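K Homology domain-containing protein (Pyrococcus horikoshii, PDB 2E3U) probably binds RNA through its KH domains and is regarded as a Dim2p-type factor in pre-ribosomal RNA processing. Local coordinates at residues 35-40 / 73-78; 43-48 / 69-74; 63-68 / 88-93. All coordinates share one frame; numbering follows the deposited sequence.

Interaction 1: residues 35-40 / 73-78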
loop_
_atom_site.group_PDB
_atom_site.type_symbol
_atom_site.label_atom_id
_atom_site.label_comp_id
_atom_site.label_asym_id
_atom_site.label_seq_id
_atom_site.Cartn_x
_atom_site.Cartn_y
_atom_site.Cartn_z
ATOM N N GLU A 35 7.587 2.249 -19.571
ATOM C CA GLU A 35 6.205 2.543 -19.274
ATOM C C GLU A 35 5.604 1.477 -18.370
ATOM O O GLU A 35 5.608 0.291 -18.711
ATOM C CB GLU A 35 5.410 2.609 -20.595
ATOM C CG GLU A 35 4.004 3.191 -20.490
ATOM C CD GLU A 35 3.196 2.978 -21.776
ATOM O OE1 GLU A 35 2.388 2.016 -21.812
ATOM O OE2 GLU A 35 3.383 3.750 -22.761
ATOM N N GLU A 36 5.052 1.899 -17.230
ATOM C CA GLU A 36 4.225 1.001 -16.409
ATOM C C GLU A 36 2.776 1.444 -16.466
ATOM O O GLU A 36 2.456 2.637 -16.429
ATOM C CB GLU A 36 4.693 0.946 -14.949
ATOM C CG GLU A 36 6.144 0.544 -14.760
ATOM C CD GLU A 36 6.453 -0.903 -15.194
ATOM O OE1 GLU A 36 5.605 -1.805 -14.921
ATOM O OE2 GLU A 36 7.545 -1.122 -15.795
ATOM N N TYR A 37 1.886 0.477 -16.566
ATOM C CA TYR A 37 0.470 0.806 -16.687
ATOM C C TYR A 37 -0.264 0.190 -15.519
ATOM O O TYR A 37 -0.137 -1.007 -15.291
ATOM C CB TYR A 37 -0.094 0.257 -18.002
ATOM C CG TYR A 37 -1.596 0.093 -18.031
ATOM C CD1 TYR A 37 -2.205 -1.063 -17.532
ATOM C CD2 TYR A 37 -2.404 1.073 -18.587
ATOM C CE1 TYR A 37 -3.596 -1.238 -17.572
ATOM C CE2 TYR A 37 -3.802 0.914 -18.662
ATOM C CZ TYR A 37 -4.389 -0.242 -18.149
ATOM O OH TYR A 37 -5.754 -0.395 -18.191
ATOM N N VAL A 38 -1.046 0.983 -14.797
ATOM C CA VAL A 38 -1.917 0.395 -13.749
ATOM C C VAL A 38 -3.344 0.929 -13.771
ATOM O O VAL A 38 -3.682 1.781 -14.569
ATOM C CB VAL A 38 -1.309 0.519 -12.292
ATOM C CG1 VAL A 38 0.031 -0.192 -12.195
ATOM C CG2 VAL A 38 -1.207 1.964 -11.829
ATOM N N LYS A 39 -4.178 0.430 -12.871
ATOM C CA LYS A 39 -5.536 0.927 -12.747
ATOM C C LYS A 39 -5.840 1.001 -11.270
ATOM O O LYS A 39 -5.642 0.014 -10.564
ATOM C CB LYS A 39 -6.504 -0.043 -13.457
ATOM C CG LYS A 39 -7.879 0.519 -13.811
ATOM C CD LYS A 39 -8.325 -0.012 -15.182
ATOM C CE LYS A 39 -9.748 0.414 -15.521
ATOM N NZ LYS A 39 -10.381 -0.369 -16.658
ATOM N N ILE A 40 -6.297 2.172 -10.810
ATOM C CA ILE A 40 -6.695 2.400 -9.413
ATOM C C ILE A 40 -8.204 2.700 -9.387
ATOM O O ILE A 40 -8.769 3.042 -10.419
ATOM C CB ILE A 40 -5.846 3.530 -8.718
ATOM C CG1 ILE A 40 -6.195 4.946 -9.260
ATOM C CG2 ILE A 40 -4.343 3.223 -8.844
ATOM C CD1 ILE A 40 -5.654 6.115 -8.338
ATOM N N THR A 73 -11.405 6.489 -16.091
ATOM C CA THR A 73 -11.229 5.043 -16.006
ATOM C C THR A 73 -10.382 4.614 -14.804
ATOM O O THR A 73 -10.408 3.456 -14.405
ATOM C CB THR A 73 -10.657 4.443 -17.327
ATOM O OG1 THR A 73 -9.330 4.932 -17.551
ATOM C CG2 THR A 73 -11.575 4.774 -18.575
ATOM N N GLY A 74 -9.647 5.546 -14.222
ATOM C CA GLY A 74 -8.710 5.210 -13.144
ATOM C C GLY A 74 -7.432 4.618 -13.696
ATOM O O GLY A 74 -6.620 4.157 -12.939
ATOM N N GLU A 75 -7.254 4.652 -15.030
ATOM C CA GLU A 75 -6.053 4.138 -15.641
ATOM C C GLU A 75 -4.877 5.085 -15.433
ATOM O O GLU A 75 -5.019 6.286 -15.646
ATOM C CB GLU A 75 -6.283 3.908 -17.140
ATOM C CG GLU A 75 -7.043 2.615 -17.434
ATOM C CD GLU A 75 -7.444 2.499 -18.880
ATOM O OE1 GLU A 75 -8.269 3.317 -19.327
ATOM O OE2 GLU A 75 -6.943 1.592 -19.577
ATOM N N VAL A 76 -3.715 4.549 -15.038
ATOM C CA VAL A 76 -2.524 5.382 -14.832
ATOM C C VAL A 76 -1.307 4.808 -15.530
ATOM O O VAL A 76 -1.028 3.617 -15.425
ATOM C CB VAL A 76 -2.189 5.618 -13.320
ATOM C CG1 VAL A 76 -1.104 6.715 -13.146
ATOM C CG2 VAL A 76 -3.475 5.969 -12.494
ATOM N N TRP A 77 -0.603 5.687 -16.250
ATOM C CA TRP A 77 0.647 5.385 -16.929
ATOM C C TRP A 77 1.830 6.067 -16.221
ATOM O O TRP A 77 1.837 7.275 -16.037
ATOM C CB TRP A 77 0.582 5.850 -18.413
ATOM C CG TRP A 77 -0.413 5.112 -19.234
ATOM C CD1 TRP A 77 -0.156 4.056 -20.048
ATOM C CD2 TRP A 77 -1.839 5.380 -19.364
ATOM N NE1 TRP A 77 -1.310 3.628 -20.641
ATOM C CE2 TRP A 77 -2.355 4.426 -20.258
ATOM C CE3 TRP A 77 -2.715 6.337 -18.811
ATOM C CZ2 TRP A 77 -3.728 4.369 -20.615
ATOM C CZ3 TRP A 77 -4.081 6.297 -19.172
ATOM C CH2 TRP A 77 -4.571 5.317 -20.071
ATOM N N ILE A 78 2.839 5.289 -15.854
ATOM C CA ILE A 78 4.039 5.812 -15.268
ATOM C C ILE A 78 5.154 5.671 -16.280
ATOM O O ILE A 78 5.538 4.564 -16.642
ATOM C CB ILE A 78 4.400 5.133 -13.913
ATOM C CG1 ILE A 78 3.247 5.247 -12.903
ATOM C CG2 ILE A 78 5.697 5.753 -13.332
ATOM C CD1 ILE A 78 2.188 4.077 -12.936
#

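Interaction 2: residues 43-48 / 69-74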
loop_
_atom_site.group_PDB
_atom_site.type_symbol
_atom_site.label_atom_id
_atom_site.label_comp_id
_atom_site.label_asym_id
_atom_site.label_seq_id
_atom_site.Cartn_x
_atom_site.Cartn_y
_atom_site.Cartn_z
ATOM N N ASP A 43 -12.744 6.029 -6.968
ATOM C CA ASP A 43 -12.633 6.472 -5.582
ATOM C C ASP A 43 -11.293 7.183 -5.218
ATOM O O ASP A 43 -11.256 8.150 -4.435
ATOM C CB ASP A 43 -12.846 5.235 -4.680
ATOM C CG ASP A 43 -13.512 5.573 -3.364
ATOM O OD1 ASP A 43 -12.800 5.569 -2.325
ATOM O OD2 ASP A 43 -14.744 5.836 -3.364
ATOM N N ARG A 44 -10.198 6.717 -5.792
ATOM C CA ARG A 44 -8.877 7.177 -5.336
ATOM C C ARG A 44 -8.183 8.227 -6.196
ATOM O O ARG A 44 -7.172 8.821 -5.776
ATOM C CB ARG A 44 -7.957 5.981 -5.065
ATOM C CG ARG A 44 -8.509 5.066 -3.986
ATOM C CD ARG A 44 -8.618 5.774 -2.655
ATOM N NE ARG A 44 -7.285 6.052 -2.107
ATOM C CZ ARG A 44 -7.065 6.692 -0.960
ATOM N NH1 ARG A 44 -5.828 6.885 -0.536
ATOM N NH2 ARG A 44 -8.089 7.105 -0.209
ATOM N N ILE A 45 -8.723 8.465 -7.382
ATOM C CA ILE A 45 -8.060 9.289 -8.399
ATOM C C ILE A 45 -7.817 10.702 -7.863
ATOM O O ILE A 45 -6.695 11.258 -7.997
ATOM C CB ILE A 45 -8.901 9.318 -9.695
ATOM C CG1 ILE A 45 -8.736 8.000 -10.461
ATOM C CG2 ILE A 45 -8.565 10.573 -10.590
ATOM C CD1 ILE A 45 -9.752 7.853 -11.647
ATOM N N ALA A 46 -8.874 11.259 -7.254
ATOM C CA ALA A 46 -8.835 12.581 -6.659
ATOM C C ALA A 46 -7.708 12.716 -5.614
ATOM O O ALA A 46 -7.058 13.756 -5.549
ATOM C CB ALA A 46 -10.243 12.982 -6.068
ATOM N N VAL A 47 -7.456 11.662 -4.829
ATOM C CA VAL A 47 -6.317 11.673 -3.885
ATOM C C VAL A 47 -4.939 11.537 -4.563
ATOM O O VAL A 47 -3.952 12.173 -4.126
ATOM C CB VAL A 47 -6.511 10.700 -2.662
ATOM C CG1 VAL A 47 -6.604 9.300 -3.099
ATOM C CG2 VAL A 47 -5.369 10.806 -1.685
ATOM N N LEU A 48 -4.867 10.740 -5.629
ATOM C CA LEU A 48 -3.642 10.653 -6.427
ATOM C C LEU A 48 -3.280 12.019 -7.061
ATOM O O LEU A 48 -2.125 12.406 -7.029
ATOM C CB LEU A 48 -3.733 9.548 -7.496
ATOM C CG LEU A 48 -2.575 9.400 -8.512
ATOM C CD1 LEU A 48 -1.322 8.934 -7.813
ATOM C CD2 LEU A 48 -2.911 8.426 -9.614
ATOM N N ILE A 69 -2.792 10.388 -15.936
ATOM C CA ILE A 69 -3.998 9.810 -15.351
ATOM C C ILE A 69 -5.216 9.945 -16.273
ATOM O O ILE A 69 -5.481 11.016 -16.814
ATOM C CB ILE A 69 -4.300 10.407 -13.981
ATOM C CG1 ILE A 69 -3.056 10.336 -13.077
ATOM C CG2 ILE A 69 -5.519 9.670 -13.324
ATOM C CD1 ILE A 69 -3.188 11.096 -11.799
ATOM N N ASP A 70 -5.945 8.852 -16.471
ATOM C CA ASP A 70 -7.287 8.950 -17.054
ATOM C C ASP A 70 -8.288 9.081 -15.880
ATOM O O ASP A 70 -8.456 8.149 -15.097
ATOM C CB ASP A 70 -7.553 7.690 -17.863
ATOM C CG ASP A 70 -8.687 7.828 -18.834
ATOM O OD1 ASP A 70 -8.553 7.224 -19.930
ATOM O OD2 ASP A 70 -9.714 8.488 -18.524
ATOM N N SER A 71 -8.937 10.233 -15.762
ATOM C CA SER A 71 -9.877 10.501 -14.666
ATOM C C SER A 71 -11.201 9.750 -14.801
ATOM O O SER A 71 -11.946 9.618 -13.826
ATOM C CB SER A 71 -10.149 12.009 -14.545
ATOM O OG SER A 71 -9.125 12.647 -13.782
ATOM N N GLU A 72 -11.500 9.262 -16.003
ATOM C CA GLU A 72 -12.733 8.527 -16.231
ATOM C C GLU A 72 -12.606 7.034 -15.933
ATOM O O GLU A 72 -13.593 6.382 -15.573
ATOM C CB GLU A 72 -13.234 8.739 -17.661
ATOM C CG GLU A 72 -14.045 10.033 -17.870
ATOM C CD GLU A 72 -14.894 10.000 -19.132
ATOM O OE1 GLU A 72 -15.244 8.885 -19.599
ATOM O OE2 GLU A 72 -15.236 11.091 -19.653
ATOM N N THR A 73 -11.405 6.489 -16.091
ATOM C CA THR A 73 -11.229 5.043 -16.006
ATOM C C THR A 73 -10.382 4.614 -14.804
ATOM O O THR A 73 -10.408 3.456 -14.405
ATOM C CB THR A 73 -10.657 4.443 -17.327
ATOM O OG1 THR A 73 -9.330 4.932 -17.551
ATOM C CG2 THR A 73 -11.575 4.774 -18.575
ATOM N N GLY A 74 -9.647 5.546 -14.222
ATOM C CA GLY A 74 -8.710 5.210 -13.144
ATOM C C GLY A 74 -7.432 4.618 -13.696
ATOM O O GLY A 74 -6.620 4.157 -12.939
#

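Interaction 3: residues 63-68 / 88-93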
loop_
_atom_site.group_PDB
_atom_site.type_symbol
_atom_site.label_atom_id
_atom_site.label_comp_id
_atom_site.label_asym_id
_atom_site.label_seq_id
_atom_site.Cartn_x
_atom_site.Cartn_y
_atom_site.Cartn_z
ATOM N N THR A 63 10.367 11.036 -7.994
ATOM C CA THR A 63 10.784 9.848 -8.755
ATOM C C THR A 63 11.392 10.189 -10.123
ATOM O O THR A 63 12.113 9.367 -10.710
ATOM C CB THR A 63 9.595 8.880 -8.964
ATOM O OG1 THR A 63 8.552 9.543 -9.699
ATOM C CG2 THR A 63 9.064 8.376 -7.601
ATOM N N LYS A 64 11.108 11.394 -10.613
ATOM C CA LYS A 64 11.594 11.880 -11.905
ATOM C C LYS A 64 10.947 11.095 -13.032
ATOM O O LYS A 64 11.594 10.680 -14.006
ATOM C CB LYS A 64 13.129 11.900 -11.990
ATOM C CG LYS A 64 13.814 12.762 -10.899
ATOM C CD LYS A 64 15.339 12.798 -11.062
ATOM C CE LYS A 64 16.066 12.950 -9.702
ATOM N NZ LYS A 64 16.260 11.605 -9.012
ATOM N N THR A 65 9.631 10.916 -12.878
ATOM C CA THR A 65 8.814 10.226 -13.857
ATOM C C THR A 65 7.640 11.107 -14.259
ATOM O O THR A 65 7.355 12.146 -13.647
ATOM C CB THR A 65 8.268 8.892 -13.292
ATOM O OG1 THR A 65 7.487 9.158 -12.109
ATOM C CG2 THR A 65 9.440 7.887 -13.019
ATOM N N LYS A 66 6.946 10.685 -15.287
ATOM C CA LYS A 66 5.761 11.392 -15.726
ATOM C C LYS A 66 4.654 10.424 -15.397
ATOM O O LYS A 66 4.733 9.254 -15.741
ATOM C CB LYS A 66 5.836 11.699 -17.232
ATOM C CG LYS A 66 4.532 12.209 -17.854
ATOM C CD LYS A 66 4.513 12.010 -19.366
ATOM C CE LYS A 66 5.686 12.699 -20.084
ATOM N NZ LYS A 66 5.608 14.190 -19.970
ATOM N N ILE A 67 3.640 10.921 -14.704
ATOM C CA ILE A 67 2.414 10.185 -14.411
ATOM C C ILE A 67 1.275 10.737 -15.256
ATOM O O ILE A 67 1.046 11.949 -15.296
ATOM C CB ILE A 67 2.138 10.248 -12.868
ATOM C CG1 ILE A 67 3.269 9.442 -12.175
ATOM C CG2 ILE A 67 0.739 9.752 -12.525
ATOM C CD1 ILE A 67 3.524 9.795 -10.762
ATOM N N THR A 68 0.591 9.861 -15.981
ATOM C CA THR A 68 -0.521 10.299 -16.799
ATOM C C THR A 68 -1.765 9.613 -16.279
ATOM O O THR A 68 -1.794 8.395 -16.187
ATOM C CB THR A 68 -0.312 9.968 -18.297
ATOM O OG1 THR A 68 0.934 10.518 -18.734
ATOM C CG2 THR A 68 -1.465 10.560 -19.156
ATOM N N LEU A 88 14.150 1.231 -11.491
ATOM C CA LEU A 88 13.492 1.134 -10.192
ATOM C C LEU A 88 12.721 2.420 -9.833
ATOM O O LEU A 88 11.724 2.372 -9.090
ATOM C CB LEU A 88 14.528 0.809 -9.101
ATOM C CG LEU A 88 14.101 0.747 -7.635
ATOM C CD1 LEU A 88 13.226 -0.480 -7.411
ATOM C CD2 LEU A 88 15.355 0.649 -6.718
ATOM N N ALA A 89 13.168 3.548 -10.368
ATOM C CA ALA A 89 12.445 4.783 -10.169
ATOM C C ALA A 89 11.016 4.722 -10.704
ATOM O O ALA A 89 10.096 5.201 -10.058
ATOM C CB ALA A 89 13.215 5.969 -10.762
ATOM N N VAL A 90 10.838 4.096 -11.865
ATOM C CA VAL A 90 9.513 3.878 -12.454
ATOM C C VAL A 90 8.673 2.902 -11.621
ATOM O O VAL A 90 7.494 3.154 -11.371
ATOM C CB VAL A 90 9.686 3.375 -13.922
ATOM C CG1 VAL A 90 8.373 3.061 -14.603
ATOM C CG2 VAL A 90 10.463 4.417 -14.754
ATOM N N TRP A 91 9.267 1.760 -11.239
ATOM C CA TRP A 91 8.560 0.748 -10.400
ATOM C C TRP A 91 8.101 1.356 -9.082
ATOM O O TRP A 91 7.035 1.058 -8.621
ATOM C CB TRP A 91 9.444 -0.498 -10.106
ATOM C CG TRP A 91 10.011 -1.121 -11.325
ATOM C CD1 TRP A 91 9.456 -1.124 -12.587
ATOM C CD2 TRP A 91 11.233 -1.863 -11.420
ATOM N NE1 TRP A 91 10.258 -1.815 -13.454
ATOM C CE2 TRP A 91 11.364 -2.274 -12.778
ATOM C CE3 TRP A 91 12.233 -2.219 -10.498
ATOM C CZ2 TRP A 91 12.481 -3.010 -13.247
ATOM C CZ3 TRP A 91 13.357 -2.930 -10.958
ATOM C CH2 TRP A 91 13.466 -3.320 -12.324
ATOM N N LYS A 92 8.924 2.235 -8.508
ATOM C CA LYS A 92 8.618 2.859 -7.252
ATOM C C LYS A 92 7.494 3.870 -7.375
ATOM O O LYS A 92 6.617 3.940 -6.501
ATOM C CB LYS A 92 9.895 3.491 -6.649
ATOM C CG LYS A 92 10.785 2.478 -5.852
ATOM C CD LYS A 92 11.986 3.219 -5.219
ATOM C CE LYS A 92 12.836 2.328 -4.328
ATOM N NZ LYS A 92 12.050 1.450 -3.396
ATOM N N ALA A 93 7.522 4.673 -8.442
ATOM C CA ALA A 93 6.391 5.546 -8.729
ATOM C C ALA A 93 5.119 4.731 -8.966
ATOM O O ALA A 93 4.060 5.109 -8.502
ATOM C CB ALA A 93 6.673 6.478 -9.932
#

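Interaction 1: residues 35-40 / 73-78
Strand 35-39 runs antiparallel to strand 75-78, Glu-36 facing Ile-78 and Val-38 facing Val-76 as hydrogen-bonded pairs, with Tyr-37 opposite Trp-77 as a non-hydrogen-bonded one. The ladder ends with Ile-40 N bonded to Gly-74 O at 2.9 Å; a side chain at Gly-74 would collide with Ile-40 O, and its phi of 79° also suits glycine. On one face Tyr-37 turns its edge to the face of Trp-77, CD2 lying 3.5 Å from Trp-77 NE1 in an offset edge-to-face stack with planes 65° apart. Its hydroxyl, Tyr-37 OH, donates to the anti lone pair of Glu-75 OE2 at 2.7 Å, while Thr-73 OG1 donates to Glu-75 OE1 at 2.6 Å, so two hydroxyls fix the carboxylate. Lys-39 lays its CD against Glu-75 CG at 3.7 Å, yet its NZ stays 4.9 Å from Glu-75 OE2, too far for a salt bridge. The other face, Glu-36 apart, is apolar: Val-38 CG2 meets Val-76 CB and Ile-78 CD1, beta-branched residues suited to a strand; Val-38 and Ile-78 pack on helix 87-101, Val-76 on Leu-48. Edge strand 35-39 beside central strand 75-80 is the first-to-third strand pairing of the type I KH fold.

Interaction 2: residues 43-48 / 69-74
Ile-45 and Leu-48, one turn apart on helix 42-49, reach across to Ile-69 and the loop that follows it. Ile-45 does most of the work. With CD1 anti to CA (chi2 170°), its chain is stretched out, and CD1 presses on the backbone, 3.2 Å from Gly-74 CA, a tight fit. Ile-45 CD1 also lies 3.6 Å from Ser-71 O and 3.7 Å from Asp-70 O, so it is packed against the backbone of the turn, near two carbonyl oxygens. The other branch touches Ser-71 OG. Its methyl, Ile-45 CG2, is also 4.2 Å from Ile-69 CG2, the two side chains passing alongside one another and pointing opposite ways. Leu-48 CD2 meets Ile-69 CD1 at 3.5 Å, closer than carbon atoms usually pack.

The turn that receives Ile-45 is shaped by its own bonds. Gly-74 N donates to Asp-70 O at 3.0 Å, closing the loop, and Glu-72 N donates to Asp-70 OD2 at 3.2 Å in an Asx turn, a role that suits aspartate. Glycine fits position 74, where phi is positive and the methyl rests on the backbone CA and N. Farther out, Leu-48 also touches Val-76, Ile-59, Val-97 and Ile-100, which sets it among strand 75-80 and helices 54-63 and 87-101, and the bond from Arg-44 NE to Ile-100 O ties the helix to 87-101.

The contact therefore rests on shape and burial of hydrocarbon. Because Asp-70 O already has the N-H of Gly-74, the greasy tip of Ile-45 can lie beside this carbonyl without robbing it of a partner, and the loop joining the second and third strands is seated on the first helix of the KH domain.

Interaction 3: residues 63-68 / 88-93
Thr-63 and Thr-65 face helix 88-93 from the helix-to-strand junction: the axes of strand 65-68 and helix 88-93 come within 9.4 Å, their directions 34° apart. The backbones come nearer at the junction, with Thr-63 CA 5.5 Å from Ala-89 CA. Lys-64, with a positive phi, ends the preceding helix 54-63 and lets the chain turn into the strand, so that threonines two apart both look at the helix.

Small side chains make this closeness possible. Ala-93 CB lies against both hydroxyls, 3.6 Å from Thr-63 OG1 and 3.5 Å from Thr-65 OG1, and Thr-63 CG2 packs on the same methyl. One turn earlier Ala-89 CB rests 3.6 Å from Thr-63 O. Beside these, Thr-65 CG2 meets Val-90 CG2 at 4.0 Å, methyl on methyl.

Both threonines carry OG1 between the backbone N and the carbonyl carbon (chi1 60° at Thr-63 and 59° at Thr-65), and this brings the hydroxyls together: Thr-65 OG1 donates to Thr-63 OG1 at 2.7 Å, and Thr-63 OG1 is in turn bonded to Ile-59 O, one helical turn back. Two buried hydroxyls are thus satisfied in a short relay beneath a methyl that offers no polar partner. An alanine in place of Thr-63 would probably leave Thr-65 OG1 without its acceptor, Ile-59 O without that hydroxyl, and a gap beside Ala-93 where CG2 had been.

Around the contact, Thr-65 and Ala-93 both lie on Ile-78 of the central strand 75-80, Val-90 reaches Ser-80 and Glu-36, and Lys-64 O takes bonds from Thr-81 and Thr-84. The start of helix 87-101 is thereby packed against the junction of helix 54-63 with edge strand 65-69.

In the fold
All three interactions belong to one KH domain, with its antiparallel sheet in the order 35-39, 75-80, 65-69. Interactions 1 and 2 have centres about 9 Å apart and share Thr-73 and Gly-74; a probable hydrogen bond between Glu-75 O and Asp-70 N joins them, as does Ile-40 packing on Leu-48. Interaction 3 is centred about 12 Å from interaction 1, joined to it through the paired strands 65-69 and 75-80, and about 17 Å from interaction 2, toward the other end of the sheet. Along the chain, its segments alternate with those of each of the others. Together they bind three strands and three helices into a compact type I KH unit, whose GXXG-type loop between helices 42-49 and 54-63 probably meets RNA.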